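PDB 4WOZ: N-acetylneuraminate lyase from Peptoclostridium difficile, which belongs to the dihydrodipicolinate synthetase family of lyases and aldolases, enzymes built on a TIM barrel. Local coordinates for residues N33-G36 with L37-I41. Sequence-based numbering, arbitrary orientation.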
ATOM      1  N   ASN A  33     -33.543   5.929 -16.215  1.00 39.45           N
ATOM      2  CA  ASN A  33     -34.766   6.723 -16.089  1.00 39.08           C
ATOM      3  C   ASN A  33     -34.479   8.042 -16.818  1.00 39.05           C
ATOM      4  O   ASN A  33     -33.885   8.959 -16.245  1.00 36.26           O
ATOM      5  CB  ASN A  33     -35.063   6.990 -14.611  1.00 39.13           C
ATOM      6  CG  ASN A  33     -36.278   7.873 -14.403  1.00 40.73           C
ATOM      7  OD1 ASN A  33     -36.742   8.534 -15.329  1.00 41.59           O
ATOM      8  ND2 ASN A  33     -36.790   7.900 -13.175  1.00 40.72           N
ATOM      9  N   GLU A  34     -34.894   8.137 -18.078  1.00 39.31           N
ATOM     10  CA  GLU A  34     -34.625   9.339 -18.856  1.00 40.46           C
ATOM     11  C   GLU A  34     -35.140  10.624 -18.223  1.00 39.81           C
ATOM     12  O   GLU A  34     -34.430  11.629 -18.205  1.00 36.39           O
ATOM     13  CB  GLU A  34     -35.180   9.226 -20.276  1.00 42.16           C
ATOM     14  CG  GLU A  34     -34.563  10.275 -21.193  1.00 46.44           C
ATOM     15  CD  GLU A  34     -35.126  10.268 -22.591  1.00 47.88           C
ATOM     16  OE1 GLU A  34     -35.331   9.173 -23.151  1.00 50.17           O
ATOM     17  OE2 GLU A  34     -35.344  11.365 -23.137  1.00 48.61           O
ATOM     18  N   LYS A  35     -36.364  10.607 -17.706  1.00 39.18           N
ATOM     19  CA  LYS A  35     -36.888  11.814 -17.088  1.00 40.10           C
ATOM     20  C   LYS A  35     -35.991  12.202 -15.922  1.00 38.74           C
ATOM     21  O   LYS A  35     -35.590  13.362 -15.797  1.00 38.75           O
ATOM     22  CB  LYS A  35     -38.323  11.622 -16.588  1.00 42.08           C
ATOM     23  CG  LYS A  35     -38.921  12.924 -16.061  1.00 46.19           C
ATOM     24  CD  LYS A  35     -40.389  12.806 -15.690  1.00 50.24           C
ATOM     25  CE  LYS A  35     -40.586  12.000 -14.423  1.00 51.04           C
ATOM     26  NZ  LYS A  35     -42.011  12.037 -13.988  1.00 55.01           N
ATOM     27  N   GLY A  36     -35.682  11.224 -15.073  1.00 36.30           N
ATOM     28  CA  GLY A  36     -34.831  11.474 -13.923  1.00 32.85           C
ATOM     29  C   GLY A  36     -33.489  12.044 -14.344  1.00 32.08           C
ATOM     30  O   GLY A  36     -32.995  12.999 -13.747  1.00 31.56           O
ATOM     31  N   LEU A  37     -32.900  11.458 -15.380  1.00 30.53           N
ATOM     32  CA  LEU A  37     -31.610  11.919 -15.880  1.00 30.42           C
ATOM     33  C   LEU A  37     -31.721  13.372 -16.326  1.00 30.35           C
ATOM     34  O   LEU A  37     -30.846  14.186 -16.038  1.00 30.45           O
ATOM     35  CB  LEU A  37     -31.147  11.046 -17.049  1.00 27.44           C
ATOM     36  CG  LEU A  37     -29.896  11.500 -17.814  1.00 28.79           C
ATOM     37  CD1 LEU A  37     -28.737  11.764 -16.853  1.00 27.64           C
ATOM     38  CD2 LEU A  37     -29.523  10.431 -18.822  1.00 29.34           C
ATOM     39  N   ARG A  38     -32.807  13.697 -17.023  1.00 30.15           N
ATOM     40  CA  ARG A  38     -33.018  15.063 -17.490  1.00 30.55           C
ATOM     41  C   ARG A  38     -33.242  16.020 -16.316  1.00 29.43           C
ATOM     42  O   ARG A  38     -32.863  17.188 -16.380  1.00 32.04           O
ATOM     43  CB  ARG A  38     -34.199  15.115 -18.471  1.00 26.56           C
ATOM     44  CG  ARG A  38     -33.840  14.624 -19.868  1.00 31.16           C
ATOM     45  CD  ARG A  38     -35.072  14.371 -20.730  1.00 29.17           C
ATOM     46  NE  ARG A  38     -34.714  13.891 -22.062  1.00 31.74           N
ATOM     47  CZ  ARG A  38     -34.179  14.646 -23.018  1.00 31.84           C
ATOM     48  NH1 ARG A  38     -33.938  15.931 -22.800  1.00 35.62           N
ATOM     49  NH2 ARG A  38     -33.872  14.112 -24.190  1.00 33.26           N
ATOM     50  N   GLN A  39     -33.844  15.527 -15.238  1.00 29.76           N
ATOM     51  CA  GLN A  39     -34.076  16.368 -14.069  1.00 28.80           C
ATOM     52  C   GLN A  39     -32.745  16.654 -13.373  1.00 30.31           C
ATOM     53  O   GLN A  39     -32.505  17.768 -12.914  1.00 31.27           O
ATOM     54  CB  GLN A  39     -35.036  15.685 -13.092  1.00 29.14           C
ATOM     55  CG  GLN A  39     -36.396  15.337 -13.696  1.00 31.41           C
ATOM     56  CD  GLN A  39     -37.368  14.788 -12.670  1.00 32.70           C
ATOM     57  OE1 GLN A  39     -36.971  14.115 -11.716  1.00 33.28           O
ATOM     58  NE2 GLN A  39     -38.651  15.058 -12.866  1.00 33.14           N
ATOM     59  N   ILE A  40     -31.881  15.646 -13.285  1.00 30.44           N
ATOM     60  CA  ILE A  40     -30.574  15.837 -12.655  1.00 29.60           C
ATOM     61  C   ILE A  40     -29.838  16.932 -13.426  1.00 29.45           C
ATOM     62  O   ILE A  40     -29.310  17.876 -12.841  1.00 29.48           O
ATOM     63  CB  ILE A  40     -29.720  14.538 -12.698  1.00 28.11           C
ATOM     64  CG1 ILE A  40     -30.344  13.465 -11.795  1.00 28.12           C
ATOM     65  CG2 ILE A  40     -28.288  14.836 -12.252  1.00 28.52           C
ATOM     66  CD1 ILE A  40     -29.641  12.107 -11.877  1.00 28.01           C
ATOM     67  N   ILE A  41     -29.815  16.788 -14.746  1.00 30.35           N
ATOM     68  CA  ILE A  41     -29.156  17.749 -15.620  1.00 31.60           C
ATOM     69  C   ILE A  41     -29.717  19.155 -15.404  1.00 32.19           C
ATOM     70  O   ILE A  41     -28.971  20.104 -15.178  1.00 29.56           O
ATOM     71  CB  ILE A  41     -29.343  17.347 -17.092  1.00 31.56           C
ATOM     72  CG1 ILE A  41     -28.636  16.013 -17.343  1.00 29.98           C
ATOM     73  CG2 ILE A  41     -28.817  18.454 -18.017  1.00 31.70           C
ATOM     74  CD1 ILE A  41     -28.858  15.444 -18.729  1.00 29.20           C
TER
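E34 and R38 form an i to i+4 salt bridge that spans the first turn of the helix alongside the backbone bond from R38 N to E34 O (2.9 Å). E34 OE2 offers its anti lone pair to R38 NE at 2.8 Å, a nearly straight bond close to the guanidinium plane, while a weak second bond from R38 NH2 reaches the same oxygen at 3.3 Å. The pairing is one-sided, since OE2 alone takes part; the side chains run alongside each other, with carboxylate and guanidinium turned 44° apart. The spacing sets the shared flank, while chi1 turns E34 CG toward its own carbonyl side (-163°) and R38 CG back toward its backbone N (-78°), so that the ends meet. Farther round, K35 CG approaches Q39 NE2 to 3.9 Å; K35 NZ makes a salt bridge to E275 OE2, and Q39 OE1 accepts from the backbone N of E275. N33 supplies the N-cap: its OD1 accepts from G36 N at 2.9 Å, the donor standing above the amide carbonyl plane, and its O receives L37 N at 2.8 Å. E80 OE1 pairs with R38 NH1 and D79 OD2 with NH2, which divides itself between D79 and E34; both tie R38 to helix 67-81, whose I76 packs against E34, L37 and R38. Helix 34-48 links parallel strands 17-21 and 52-55 as the first beta-alpha-beta crossover of the barrel.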